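PDB 6IK4: elastinolytic metalloprotease from Pseudoalteromonas sp. CF6-2, which probably cleaves peptide bonds as a zinc-dependent metalloendopeptidase of the M23 family, this chain being the C-terminal part that holds the peptidase domain. Local coordinates for residues P8-Y13 / W48-H53; Y14-G19 / D34-S39; G98-S103 / P117-T122; N139-V144 / N155-R160. One frame throughout, in Å; residues are numbered along the deposited sequence.

Contact 1: residues P8-Y13 / W48-H53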
loop_
_atom_site.group_PDB
_atom_site.type_symbol
_atom_site.label_atom_id
_atom_site.label_comp_id
_atom_site.label_asym_id
_atom_site.label_seq_id
_atom_site.Cartn_x
_atom_site.Cartn_y
_atom_site.Cartn_z
ATOM N N PRO A 8 0.741 6.808 0.082
ATOM C CA PRO A 8 -0.581 7.119 -0.483
ATOM C C PRO A 8 -1.453 8.021 0.385
ATOM O O PRO A 8 -2.663 7.796 0.512
ATOM C CB PRO A 8 -1.203 5.729 -0.661
ATOM C CG PRO A 8 -0.578 4.904 0.443
ATOM C CD PRO A 8 0.849 5.405 0.521
ATOM N N TRP A 9 -0.851 9.061 0.960
ATOM C CA TRP A 9 -1.581 10.088 1.690
ATOM C C TRP A 9 -0.847 11.412 1.512
ATOM O O TRP A 9 0.211 11.482 0.874
ATOM C CB TRP A 9 -1.763 9.707 3.163
ATOM C CG TRP A 9 -0.507 9.342 3.919
ATOM C CD1 TRP A 9 0.322 10.190 4.600
ATOM C CD2 TRP A 9 0.018 8.023 4.118
ATOM N NE1 TRP A 9 1.351 9.480 5.186
ATOM C CE2 TRP A 9 1.183 8.147 4.905
ATOM C CE3 TRP A 9 -0.370 6.747 3.682
ATOM C CZ2 TRP A 9 1.959 7.040 5.275
ATOM C CZ3 TRP A 9 0.397 5.643 4.066
ATOM C CH2 TRP A 9 1.547 5.800 4.840
ATOM N N SER A 10 -1.428 12.474 2.055
ATOM C CA SER A 10 -0.984 13.819 1.723
ATOM C C SER A 10 0.297 14.195 2.452
ATOM O O SER A 10 0.586 13.716 3.553
ATOM C CB SER A 10 -2.083 14.835 2.040
ATOM O OG SER A 10 -3.178 14.637 1.164
ATOM N N GLN A 11 1.062 15.076 1.820
ATOM C CA GLN A 11 2.293 15.583 2.407
ATOM C C GLN A 11 2.026 16.204 3.778
ATOM O O GLN A 11 1.047 16.935 3.968
ATOM C CB GLN A 11 2.916 16.609 1.455
ATOM C CG GLN A 11 3.897 17.556 2.109
ATOM C CD GLN A 11 5.267 16.945 2.252
ATOM O OE1 GLN A 11 5.633 16.041 1.495
ATOM N NE2 GLN A 11 6.034 17.425 3.229
ATOM N N GLY A 12 2.886 15.882 4.745
ATOM C CA GLY A 12 2.754 16.396 6.092
ATOM C C GLY A 12 1.789 15.649 6.990
ATOM O O GLY A 12 1.724 15.955 8.188
ATOM N N TYR A 13 1.034 14.692 6.462
ATOM C CA TYR A 13 0.171 13.836 7.263
ATOM C C TYR A 13 0.870 12.511 7.555
ATOM O O TYR A 13 1.831 12.141 6.883
ATOM C CB TYR A 13 -1.161 13.589 6.551
ATOM C CG TYR A 13 -2.021 14.829 6.481
ATOM C CD1 TYR A 13 -1.685 15.893 5.650
ATOM C CD2 TYR A 13 -3.163 14.941 7.265
ATOM C CE1 TYR A 13 -2.466 17.029 5.598
ATOM C CE2 TYR A 13 -3.949 16.069 7.225
ATOM C CZ TYR A 13 -3.597 17.110 6.389
ATOM O OH TYR A 13 -4.384 18.243 6.348
ATOM N N TRP A 48 -9.792 8.021 2.172
ATOM C CA TRP A 48 -9.489 7.781 0.772
ATOM C C TRP A 48 -7.996 7.522 0.607
ATOM O O TRP A 48 -7.165 8.050 1.361
ATOM C CB TRP A 48 -9.926 8.973 -0.089
ATOM C CG TRP A 48 -11.423 9.173 -0.061
ATOM C CD1 TRP A 48 -12.141 9.823 0.900
ATOM C CD2 TRP A 48 -12.377 8.683 -1.013
ATOM N NE1 TRP A 48 -13.485 9.774 0.604
ATOM C CE2 TRP A 48 -13.657 9.082 -0.567
ATOM C CE3 TRP A 48 -12.274 7.946 -2.198
ATOM C CZ2 TRP A 48 -14.827 8.773 -1.270
ATOM C CZ3 TRP A 48 -13.444 7.631 -2.895
ATOM C CH2 TRP A 48 -14.700 8.051 -2.429
ATOM N N VAL A 49 -7.667 6.694 -0.386
ATOM C CA VAL A 49 -6.299 6.259 -0.669
ATOM C C VAL A 49 -5.855 6.934 -1.960
ATOM O O VAL A 49 -6.583 6.895 -2.961
ATOM C CB VAL A 49 -6.222 4.725 -0.796
ATOM C CG1 VAL A 49 -4.791 4.263 -1.063
ATOM C CG2 VAL A 49 -6.755 4.041 0.470
ATOM N N GLN A 50 -4.671 7.551 -1.946
ATOM C CA GLN A 50 -4.141 8.259 -3.108
ATOM C C GLN A 50 -3.223 7.350 -3.920
ATOM O O GLN A 50 -2.493 6.528 -3.363
ATOM C CB GLN A 50 -3.352 9.504 -2.684
ATOM C CG GLN A 50 -4.187 10.547 -1.945
ATOM C CD GLN A 50 -3.344 11.657 -1.357
ATOM O OE1 GLN A 50 -2.188 11.857 -1.747
ATOM N NE2 GLN A 50 -3.919 12.389 -0.407
ATOM N N ALA A 51 -3.252 7.515 -5.244
ATOM C CA ALA A 51 -2.298 6.814 -6.100
ATOM C C ALA A 51 -0.869 7.204 -5.729
ATOM O O ALA A 51 -0.532 8.396 -5.673
ATOM C CB ALA A 51 -2.561 7.135 -7.577
ATOM N N ALA A 52 -0.026 6.190 -5.482
ATOM C CA ALA A 52 1.374 6.402 -5.119
ATOM C C ALA A 52 2.202 6.966 -6.269
ATOM O O ALA A 52 3.314 7.452 -6.030
ATOM C CB ALA A 52 2.003 5.081 -4.648
ATOM N N HIS A 53 1.676 6.919 -7.488
ATOM C CA HIS A 53 2.349 7.357 -8.712
ATOM C C HIS A 53 1.301 7.355 -9.822
ATOM O O HIS A 53 0.167 6.920 -9.620
ATOM C CB HIS A 53 3.504 6.425 -9.071
ATOM C CG HIS A 53 3.063 5.006 -9.255
ATOM N ND1 HIS A 53 2.521 4.536 -10.434
ATOM C CD2 HIS A 53 3.014 3.975 -8.380
ATOM C CE1 HIS A 53 2.183 3.267 -10.285
ATOM N NE2 HIS A 53 2.470 2.903 -9.046
HETATM O O HOH W 1 -5.027 9.383 1.320
#

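Contact 2: residues Y14-G19 / D34-S39. With ZN (zinc ion), chain B.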
loop_
_atom_site.group_PDB
_atom_site.type_symbol
_atom_site.label_atom_id
_atom_site.label_comp_id
_atom_site.label_asym_id
_atom_site.label_seq_id
_atom_site.Cartn_x
_atom_site.Cartn_y
_atom_site.Cartn_z
ATOM N N TYR A 14 0.390 11.801 8.583
ATOM C CA TYR A 14 0.932 10.477 8.883
ATOM C C TYR A 14 -0.179 9.437 8.909
ATOM O O TYR A 14 -1.301 9.723 9.338
ATOM C CB TYR A 14 1.680 10.453 10.214
ATOM C CG TYR A 14 0.779 10.601 11.427
ATOM C CD1 TYR A 14 0.171 9.490 12.015
ATOM C CD2 TYR A 14 0.531 11.853 11.982
ATOM C CE1 TYR A 14 -0.661 9.624 13.126
ATOM C CE2 TYR A 14 -0.297 11.995 13.092
ATOM C CZ TYR A 14 -0.881 10.875 13.658
ATOM O OH TYR A 14 -1.705 11.007 14.750
ATOM N N TRP A 15 0.131 8.251 8.390
ATOM C CA TRP A 15 -0.610 7.025 8.636
ATOM C C TRP A 15 0.334 6.064 9.354
ATOM O O TRP A 15 1.444 6.444 9.758
ATOM C CB TRP A 15 -1.129 6.404 7.338
ATOM C CG TRP A 15 -2.242 7.125 6.618
ATOM C CD1 TRP A 15 -2.643 8.422 6.775
ATOM C CD2 TRP A 15 -3.081 6.563 5.602
ATOM N NE1 TRP A 15 -3.687 8.705 5.906
ATOM C CE2 TRP A 15 -3.973 7.576 5.182
ATOM C CE3 TRP A 15 -3.161 5.299 5.007
ATOM C CZ2 TRP A 15 -4.934 7.359 4.197
ATOM C CZ3 TRP A 15 -4.110 5.084 4.024
ATOM C CH2 TRP A 15 -4.992 6.111 3.632
ATOM N N TYR A 16 -0.107 4.813 9.502
ATOM C CA TYR A 16 0.676 3.755 10.130
ATOM C C TYR A 16 0.890 2.617 9.146
ATOM O O TYR A 16 0.011 2.308 8.340
ATOM C CB TYR A 16 -0.016 3.179 11.362
ATOM C CG TYR A 16 -0.369 4.200 12.408
ATOM C CD1 TYR A 16 0.553 4.569 13.384
ATOM C CD2 TYR A 16 -1.632 4.771 12.445
ATOM C CE1 TYR A 16 0.223 5.506 14.364
ATOM C CE2 TYR A 16 -1.973 5.700 13.425
ATOM C CZ TYR A 16 -1.045 6.061 14.371
ATOM O OH TYR A 16 -1.385 6.981 15.340
ATOM N N SER A 17 2.049 1.968 9.249
ATOM C CA SER A 17 2.351 0.795 8.447
ATOM C C SER A 17 2.711 -0.375 9.347
ATOM O O SER A 17 3.358 -0.199 10.385
ATOM C CB SER A 17 3.517 1.051 7.475
ATOM O OG SER A 17 3.784 -0.118 6.696
ATOM N N GLY A 18 2.311 -1.574 8.923
ATOM C CA GLY A 18 2.839 -2.802 9.477
ATOM C C GLY A 18 4.103 -3.222 8.758
ATOM O O GLY A 18 4.650 -2.497 7.924
ATOM N N GLY A 19 4.582 -4.424 9.106
ATOM C CA GLY A 19 5.781 -4.944 8.483
ATOM C C GLY A 19 5.545 -5.455 7.073
ATOM O O GLY A 19 4.424 -5.775 6.663
ATOM N N ASP A 34 0.679 -3.110 4.881
ATOM C CA ASP A 34 -0.679 -2.750 5.274
ATOM C C ASP A 34 -0.653 -1.361 5.910
ATOM O O ASP A 34 0.037 -1.151 6.912
ATOM C CB ASP A 34 -1.259 -3.786 6.241
ATOM C CG ASP A 34 -1.402 -5.151 5.598
ATOM O OD1 ASP A 34 -1.492 -5.206 4.362
ATOM O OD2 ASP A 34 -1.436 -6.167 6.321
ATOM N N PHE A 35 -1.376 -0.411 5.308
ATOM C CA PHE A 35 -1.444 0.973 5.777
ATOM C C PHE A 35 -2.818 1.272 6.365
ATOM O O PHE A 35 -3.838 0.864 5.800
ATOM C CB PHE A 35 -1.228 1.978 4.639
ATOM C CG PHE A 35 0.135 1.946 4.012
ATOM C CD1 PHE A 35 1.283 1.910 4.785
ATOM C CD2 PHE A 35 0.258 1.976 2.637
ATOM C CE1 PHE A 35 2.530 1.915 4.200
ATOM C CE2 PHE A 35 1.500 1.965 2.033
ATOM C CZ PHE A 35 2.642 1.940 2.810
ATOM N N ASN A 36 -2.855 2.038 7.460
ATOM C CA ASN A 36 -4.136 2.553 7.944
ATOM C C ASN A 36 -3.896 3.861 8.687
ATOM O O ASN A 36 -2.804 4.097 9.207
ATOM C CB ASN A 36 -4.856 1.527 8.830
ATOM C CG ASN A 36 -4.352 1.527 10.276
ATOM O OD1 ASN A 36 -4.891 2.228 11.131
ATOM N ND2 ASN A 36 -3.322 0.727 10.553
ATOM N N ASN A 37 -4.915 4.722 8.729
ATOM C CA ASN A 37 -4.737 6.025 9.362
ATOM C C ASN A 37 -5.265 6.069 10.789
ATOM O O ASN A 37 -5.390 7.159 11.352
ATOM C CB ASN A 37 -5.396 7.132 8.528
ATOM C CG ASN A 37 -6.908 7.180 8.687
ATOM O OD1 ASN A 37 -7.550 6.201 9.080
ATOM N ND2 ASN A 37 -7.494 8.337 8.353
ATOM N N GLY A 38 -5.596 4.922 11.379
ATOM C CA GLY A 38 -6.063 4.924 12.753
ATOM C C GLY A 38 -7.495 5.374 12.949
ATOM O O GLY A 38 -7.853 5.810 14.051
ATOM N N SER A 39 -8.340 5.262 11.921
ATOM C CA SER A 39 -9.709 5.753 12.030
ATOM C C SER A 39 -10.586 4.870 12.910
ATOM O O SER A 39 -11.664 5.313 13.319
ATOM C CB SER A 39 -10.347 5.874 10.642
ATOM O OG SER A 39 -10.742 4.599 10.155
HETATM ZN ZN ZN B . -1.325 -7.087 3.627
HETATM O O HOH W 2 -3.760 9.567 10.841
HETATM O O HOH W 3 1.914 -4.626 7.007
#

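Contact 3: residues G98-S103 / P117-T122. With ZN (zinc ion), chain B.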
loop_
_atom_site.group_PDB
_atom_site.type_symbol
_atom_site.label_atom_id
_atom_site.label_comp_id
_atom_site.label_asym_id
_atom_site.label_seq_id
_atom_site.Cartn_x
_atom_site.Cartn_y
_atom_site.Cartn_z
ATOM N N GLY A 98 -10.147 5.558 -4.297
ATOM C CA GLY A 98 -11.192 4.873 -3.567
ATOM C C GLY A 98 -10.879 4.995 -2.089
ATOM O O GLY A 98 -9.918 5.651 -1.690
ATOM N N ARG A 99 -11.722 4.370 -1.280
ATOM C CA ARG A 99 -11.451 4.250 0.151
ATOM C C ARG A 99 -10.965 2.839 0.443
ATOM O O ARG A 99 -11.244 1.911 -0.315
ATOM C CB ARG A 99 -12.708 4.541 0.987
ATOM C CG ARG A 99 -13.208 5.966 0.893
ATOM C CD ARG A 99 -14.584 6.141 1.546
ATOM N NE ARG A 99 -14.608 5.736 2.951
ATOM C CZ ARG A 99 -15.711 5.707 3.704
ATOM N NH1 ARG A 99 -16.887 6.066 3.192
ATOM N NH2 ARG A 99 -15.643 5.328 4.975
ATOM N N TYR A 100 -10.235 2.658 1.546
ATOM C CA TYR A 100 -10.114 1.282 2.003
ATOM C C TYR A 100 -11.367 0.966 2.799
ATOM O O TYR A 100 -11.951 1.847 3.434
ATOM C CB TYR A 100 -8.821 0.980 2.780
ATOM C CG TYR A 100 -8.468 1.689 4.074
ATOM C CD1 TYR A 100 -9.111 1.388 5.276
ATOM C CD2 TYR A 100 -7.391 2.570 4.113
ATOM C CE1 TYR A 100 -8.735 2.015 6.467
ATOM C CE2 TYR A 100 -7.004 3.186 5.288
ATOM C CZ TYR A 100 -7.673 2.903 6.459
ATOM O OH TYR A 100 -7.277 3.530 7.620
ATOM N N ALA A 101 -11.821 -0.276 2.673
ATOM C CA ALA A 101 -13.178 -0.636 3.054
ATOM C C ALA A 101 -13.373 -0.551 4.560
ATOM O O ALA A 101 -12.524 -0.992 5.335
ATOM C CB ALA A 101 -13.493 -2.049 2.574
ATOM N N ASN A 102 -14.504 0.021 4.969
ATOM C CA ASN A 102 -14.897 0.034 6.372
ATOM C C ASN A 102 -15.867 -1.095 6.710
ATOM O O ASN A 102 -16.378 -1.145 7.834
ATOM C CB ASN A 102 -15.488 1.402 6.741
ATOM C CG ASN A 102 -16.967 1.547 6.360
ATOM O OD1 ASN A 102 -17.492 0.818 5.517
ATOM N ND2 ASN A 102 -17.635 2.503 6.987
ATOM N N SER A 103 -16.120 -2.011 5.776
ATOM C CA SER A 103 -16.942 -3.178 6.060
ATOM C C SER A 103 -16.171 -4.446 5.720
ATOM O O SER A 103 -15.431 -4.500 4.733
ATOM C CB SER A 103 -18.283 -3.121 5.308
ATOM O OG SER A 103 -18.150 -3.553 3.973
ATOM N N PRO A 117 -9.942 -2.452 9.229
ATOM C CA PRO A 117 -9.780 -1.675 7.984
ATOM C C PRO A 117 -8.332 -1.256 7.745
ATOM O O PRO A 117 -7.643 -0.769 8.652
ATOM C CB PRO A 117 -10.685 -0.458 8.208
ATOM C CG PRO A 117 -11.700 -0.913 9.224
ATOM C CD PRO A 117 -10.981 -1.897 10.111
ATOM N N HIS A 118 -7.882 -1.447 6.503
ATOM C CA HIS A 118 -6.572 -1.017 6.035
ATOM C C HIS A 118 -6.539 -1.245 4.530
ATOM O O HIS A 118 -7.388 -1.946 3.977
ATOM C CB HIS A 118 -5.441 -1.788 6.717
ATOM C CG HIS A 118 -5.387 -3.236 6.332
ATOM N ND1 HIS A 118 -6.199 -4.191 6.909
ATOM C CD2 HIS A 118 -4.612 -3.894 5.438
ATOM C CE1 HIS A 118 -5.926 -5.374 6.386
ATOM N NE2 HIS A 118 -4.968 -5.220 5.489
ATOM N N VAL A 119 -5.542 -0.670 3.869
ATOM C CA VAL A 119 -5.253 -1.027 2.478
ATOM C C VAL A 119 -4.023 -1.927 2.457
ATOM O O VAL A 119 -3.029 -1.655 3.140
ATOM C CB VAL A 119 -5.054 0.219 1.595
ATOM C CG1 VAL A 119 -3.962 1.136 2.150
ATOM C CG2 VAL A 119 -4.714 -0.204 0.153
ATOM N N HIS A 120 -4.123 -3.035 1.727
ATOM C CA HIS A 120 -3.009 -3.930 1.453
ATOM C C HIS A 120 -2.347 -3.410 0.185
ATOM O O HIS A 120 -2.934 -3.486 -0.895
ATOM C CB HIS A 120 -3.534 -5.362 1.293
ATOM C CG HIS A 120 -2.531 -6.354 0.782
ATOM N ND1 HIS A 120 -1.632 -6.996 1.605
ATOM C CD2 HIS A 120 -2.337 -6.864 -0.457
ATOM C CE1 HIS A 120 -0.910 -7.844 0.890
ATOM N NE2 HIS A 120 -1.317 -7.782 -0.365
ATOM N N PHE A 121 -1.143 -2.866 0.326
ATOM C CA PHE A 121 -0.427 -2.155 -0.736
ATOM C C PHE A 121 0.730 -3.015 -1.238
ATOM O O PHE A 121 1.563 -3.440 -0.438
ATOM C CB PHE A 121 0.074 -0.824 -0.166
ATOM C CG PHE A 121 0.961 -0.023 -1.084
ATOM C CD1 PHE A 121 0.416 0.847 -2.017
ATOM C CD2 PHE A 121 2.341 -0.075 -0.945
ATOM C CE1 PHE A 121 1.239 1.618 -2.838
ATOM C CE2 PHE A 121 3.169 0.686 -1.764
ATOM C CZ PHE A 121 2.614 1.534 -2.705
ATOM N N THR A 122 0.812 -3.240 -2.559
ATOM C CA THR A 122 1.769 -4.190 -3.130
ATOM C C THR A 122 2.525 -3.557 -4.291
ATOM O O THR A 122 1.917 -2.891 -5.132
ATOM C CB THR A 122 1.060 -5.468 -3.641
ATOM O OG1 THR A 122 0.295 -6.060 -2.583
ATOM C CG2 THR A 122 2.074 -6.507 -4.242
HETATM ZN ZN ZN B . -1.325 -7.087 3.627
HETATM O O HOH W 4 -10.303 -2.375 4.623
#

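Contact 4: residues N139-V144 / N155-R160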
loop_
_atom_site.group_PDB
_atom_site.type_symbol
_atom_site.label_atom_id
_atom_site.label_comp_id
_atom_site.label_asym_id
_atom_site.label_seq_id
_atom_site.Cartn_x
_atom_site.Cartn_y
_atom_site.Cartn_z
ATOM N N ASN A 139 10.907 9.088 -0.455
ATOM C CA ASN A 139 12.325 9.173 -0.112
ATOM C C ASN A 139 12.714 8.315 1.089
ATOM O O ASN A 139 13.890 8.310 1.454
ATOM C CB ASN A 139 12.789 10.618 0.144
ATOM C CG ASN A 139 12.554 11.530 -1.048
ATOM O OD1 ASN A 139 12.431 11.078 -2.186
ATOM N ND2 ASN A 139 12.497 12.827 -0.785
ATOM N N TYR A 140 11.777 7.602 1.728
ATOM C CA TYR A 140 12.162 6.583 2.705
ATOM C C TYR A 140 12.734 5.365 1.994
ATOM O O TYR A 140 12.132 4.863 1.046
ATOM C CB TYR A 140 10.965 6.095 3.508
ATOM C CG TYR A 140 10.372 7.068 4.486
ATOM C CD1 TYR A 140 10.848 7.141 5.790
ATOM C CD2 TYR A 140 9.294 7.861 4.127
ATOM C CE1 TYR A 140 10.283 8.008 6.707
ATOM C CE2 TYR A 140 8.721 8.740 5.038
ATOM C CZ TYR A 140 9.221 8.807 6.321
ATOM O OH TYR A 140 8.660 9.677 7.218
ATOM N N ARG A 141 13.841 4.828 2.500
ATOM C CA ARG A 141 14.251 3.492 2.088
ATOM C C ARG A 141 13.486 2.480 2.925
ATOM O O ARG A 141 13.400 2.627 4.146
ATOM C CB ARG A 141 15.754 3.286 2.277
ATOM C CG ARG A 141 16.248 1.908 1.800
ATOM C CD ARG A 141 17.742 1.729 2.039
ATOM N NE ARG A 141 18.026 1.617 3.463
ATOM C CZ ARG A 141 17.941 0.486 4.162
ATOM N NH1 ARG A 141 17.589 -0.660 3.575
ATOM N NH2 ARG A 141 18.216 0.503 5.456
ATOM N N ILE A 142 12.918 1.465 2.275
ATOM C CA ILE A 142 12.217 0.394 2.978
ATOM C C ILE A 142 13.210 -0.720 3.278
ATOM O O ILE A 142 13.891 -1.222 2.374
ATOM C CB ILE A 142 11.038 -0.143 2.146
ATOM C CG1 ILE A 142 10.055 0.985 1.815
ATOM C CG2 ILE A 142 10.341 -1.304 2.892
ATOM C CD1 ILE A 142 9.036 0.600 0.735
ATOM N N ASP A 143 13.303 -1.107 4.538
ATOM C CA ASP A 143 14.143 -2.231 4.935
ATOM C C ASP A 143 13.215 -3.335 5.418
ATOM O O ASP A 143 12.552 -3.175 6.442
ATOM C CB ASP A 143 15.129 -1.827 6.029
ATOM C CG ASP A 143 16.220 -2.857 6.220
ATOM O OD1 ASP A 143 15.900 -3.987 6.647
ATOM O OD2 ASP A 143 17.388 -2.547 5.920
ATOM N N VAL A 144 13.170 -4.457 4.703
ATOM C CA VAL A 144 12.231 -5.514 5.090
ATOM C C VAL A 144 12.803 -6.330 6.250
ATOM O O VAL A 144 14.010 -6.358 6.502
ATOM C CB VAL A 144 11.863 -6.417 3.900
ATOM C CG1 VAL A 144 11.308 -5.582 2.736
ATOM C CG2 VAL A 144 13.055 -7.306 3.471
ATOM N N ASN A 155 14.884 -5.079 12.377
ATOM C CA ASN A 155 14.782 -5.791 11.108
ATOM C C ASN A 155 13.969 -5.040 10.062
ATOM O O ASN A 155 14.340 -5.031 8.881
ATOM C CB ASN A 155 14.134 -7.165 11.315
ATOM C CG ASN A 155 14.793 -7.967 12.419
ATOM O OD1 ASN A 155 15.906 -7.665 12.826
ATOM N ND2 ASN A 155 14.103 -8.990 12.905
ATOM N N PHE A 156 12.836 -4.462 10.456
ATOM C CA PHE A 156 11.946 -3.775 9.527
ATOM C C PHE A 156 11.844 -2.311 9.915
ATOM O O PHE A 156 11.565 -2.000 11.080
ATOM C CB PHE A 156 10.540 -4.378 9.518
ATOM C CG PHE A 156 9.562 -3.547 8.732
ATOM C CD1 PHE A 156 9.548 -3.622 7.340
ATOM C CD2 PHE A 156 8.723 -2.637 9.367
ATOM C CE1 PHE A 156 8.677 -2.826 6.600
ATOM C CE2 PHE A 156 7.848 -1.837 8.632
ATOM C CZ PHE A 156 7.834 -1.932 7.247
ATOM N N TYR A 157 12.014 -1.418 8.934
ATOM C CA TYR A 157 11.815 0.007 9.184
ATOM C C TYR A 157 11.806 0.774 7.867
ATOM O O TYR A 157 12.163 0.248 6.808
ATOM C CB TYR A 157 12.894 0.572 10.109
ATOM C CG TYR A 157 14.301 0.274 9.640
ATOM C CD1 TYR A 157 14.964 1.132 8.772
ATOM C CD2 TYR A 157 14.966 -0.866 10.071
ATOM C CE1 TYR A 157 16.266 0.862 8.326
ATOM C CE2 TYR A 157 16.270 -1.151 9.640
ATOM C CZ TYR A 157 16.911 -0.279 8.776
ATOM O OH TYR A 157 18.186 -0.557 8.352
ATOM N N PHE A 158 11.361 2.027 7.958
ATOM C CA PHE A 158 11.509 3.034 6.920
ATOM C C PHE A 158 12.600 4.003 7.360
ATOM O O PHE A 158 12.592 4.461 8.505
ATOM C CB PHE A 158 10.204 3.804 6.716
ATOM C CG PHE A 158 9.025 2.945 6.387
ATOM C CD1 PHE A 158 8.295 2.322 7.389
ATOM C CD2 PHE A 158 8.621 2.779 5.066
ATOM C CE1 PHE A 158 7.191 1.536 7.083
ATOM C CE2 PHE A 158 7.516 1.992 4.756
ATOM C CZ PHE A 158 6.794 1.384 5.766
ATOM N N GLU A 159 13.522 4.341 6.462
ATOM C CA GLU A 159 14.651 5.190 6.836
ATOM C C GLU A 159 14.701 6.425 5.941
ATOM O O GLU A 159 14.724 6.307 4.713
ATOM C CB GLU A 159 15.961 4.402 6.746
ATOM C CG GLU A 159 17.125 5.080 7.431
ATOM C CD GLU A 159 18.461 4.563 6.942
ATOM O OE1 GLU A 159 18.750 3.362 7.133
ATOM O OE2 GLU A 159 19.222 5.358 6.353
ATOM N N ARG A 160 14.711 7.605 6.556
ATOM C CA ARG A 160 14.847 8.864 5.835
ATOM C C ARG A 160 15.656 9.823 6.701
ATOM O O ARG A 160 15.487 9.855 7.919
ATOM C CB ARG A 160 13.464 9.457 5.496
ATOM C CG ARG A 160 13.480 10.626 4.512
ATOM C CD ARG A 160 12.064 10.950 3.975
ATOM N NE ARG A 160 11.218 11.555 5.005
ATOM C CZ ARG A 160 9.962 11.956 4.807
ATOM N NH1 ARG A 160 9.397 11.812 3.615
ATOM N NH2 ARG A 160 9.268 12.503 5.802
HETATM O O HOH W 5 16.522 7.651 2.822
HETATM O O HOH W 6 19.557 4.015 4.087
#

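Contact 1: residues P8-Y13 / W48-H53
The side-chain amide of Gln50 is covered on one face by the backbone of Trp9, whose CA lies 3.9 Å from Gln50 CD, while at its edge NE2 donates to Ser10 OG at 2.8 Å, with the hydroxyl oxygen in the amide plane. Beyond CG the glutamine is extended (chi2 171°), which carries CD across the loop to Trp9. Nearer the backbone, Gln50 N bonds to Pro8 O at 3.2 Å in a nearly straight N-H...O line, approaching from above the carbonyl plane. A water also donates to Pro8 O, at 3.0 Å. Thus Pro8 O is held by two donors. The proline ring packs by its CB, which sits 3.1 Å from Gln50 O and 3.9 Å from Val49 CG1. Past Ser10 the chain reverses in a type II beta turn ending at Tyr13, with Gly12 at the third position. The Trp9 side chain leaves the backbone away from segment 48-53, and its indole stacks on Trp15 and meets Phe35 edge-to-face. The loop runs on into strand 14-17 and packs against strand 48-50, where Val49 makes backbone hydrogen bonds with Leu97 and Gly98 of the antiparallel strand 96-100.

Contact 2: residues Y14-G19 / D34-S39
Trp15 lays one face of its indole on Asn37, whose CB stands 3.4 Å from the centroid of the five-membered ring and almost on its normal, a CH-pi contact. At the rim of the same indole, near its plane, CE3 touches Phe35 CB at 3.9 Å, the two side chains crossing at about a right angle. Tyr16 makes the hydrogen-bonded antiparallel pair with Asn36: its N donates to Asn36 O at 2.8 Å, and its O accepts from Asn36 N at 3.0 Å. Its ring turns an edge to Gly38, whose N is bound by Asn36 OD1 in an Asx turn that ends the strand. The pair belongs to the core beta sheet of the M23 peptidase, and Asp34, two residues before Asn36, binds the zinc ion through OD1 at 2.0 Å, with His21 and His120. Ser17 faces Phe35 in a non-hydrogen-bonded pair; with OG anti to its backbone N (chi1 -180°), the hydroxyl lies 3.5 Å from Phe35 CE1 and donates to Gly18 O. Gly18 N bonds to Asp34 O, and a water joins Gly19 O to Asp34 N.

Contact 3: residues G98-S103 / P117-T122
Tyr100 and the backbone of Pro117, His118 and Val119 form a buried ring-on-backbone contact between two strands that are not neighbours: strands 96-100 and 119-125 each pair with strand 73-81, and here they meet where one ends and the other begins. One face of the phenol ring is covered by the His118 backbone, with CD1 3.3 Å from His118 N and CG 3.5 Å from His118 C. With CG between its backbone N and carbonyl carbon (chi1 61°), the ring starts over the His118-Val119 peptide. Pro117 closes in, its CB 3.6 Å from Tyr100 CE1, and Val119 CB lies 4.0 Å from Tyr100 CB. The backbone so packed carries the His-x-His motif of M23 peptidases. Its second histidine, His120, binds the zinc ion through ND1 at 2.0 Å, sharing it with His21 and Asp34, and its NE2 is held by Asn23. His118, whose side chain leaves the backbone away from Tyr100, is a predicted proton donor or acceptor, with ND1 bonded to Gly116 O and its ring meeting that of His79. Tyr100 OH accepts from Asn37 N. A water lies 2.7 Å from Ala101 O and accepts from His118 N at 3.2 Å.

Contact 4: residues N139-V144 / N155-R160
Tyr140 offers one ring face to Arg160, whose guanidinium lies flat on it, centres 4.1 Å apart and planes at 21°; its NH1 bonds to Ser138 O. Tyr140 CD1 presses on Phe158 CB at 3.5 Å, the side chains crossing at about a right angle. Ile142 lies beside the Phe158 ring, pointing the same way, and Phe158 also touches Leu33 and Leu171 of the larger sheet. On the opposite face Asp143 CB rests on the Tyr157 ring, 3.7 Å from its centroid. The Arg141 chain bends at chi3 (70°), which places NE; its guanidinium meets Asp143 OD2 edge-on, NH1 and NH2 bonding to it at 3.0 and 3.2 Å, and NH1 also bonds to Asn134 OD1. Antiparallel strands 140-143 and 157-160 are the middle pair of a four-stranded sheet, their backbones bonded through Arg141 with Glu159 and Asp143 with Tyr157. Arg141 NH2 also reaches Glu159 OE1 in a weak 3.4 Å salt bridge. One cation between two carboxylates would ease their repulsion and probably keep both ionised.

Contacts 1, 2 and 3 all reach the large antiparallel sheet of the peptidase fold, with centres 10 to 13 Å apart. Contact 2 is nested within the chain loop closed by contact 1; contact 3 follows, and contact 4 comes last, on a separate four-stranded sheet. Strands 32-36 and 119-125 are neighbours, so contacts 2 and 3 each bring a ligand to the same zinc ion. Contacts 1 and 3 are linked through the paired strands 48-50 and 96-100. Contact 4 touches only contact 2, where Phe156 and Phe158 pack on residues 17-19; its centre lies about 22 Å from that of contact 3. The second sheet thus packs beside the metal-binding one, against residues 17-19 and strand 32-36.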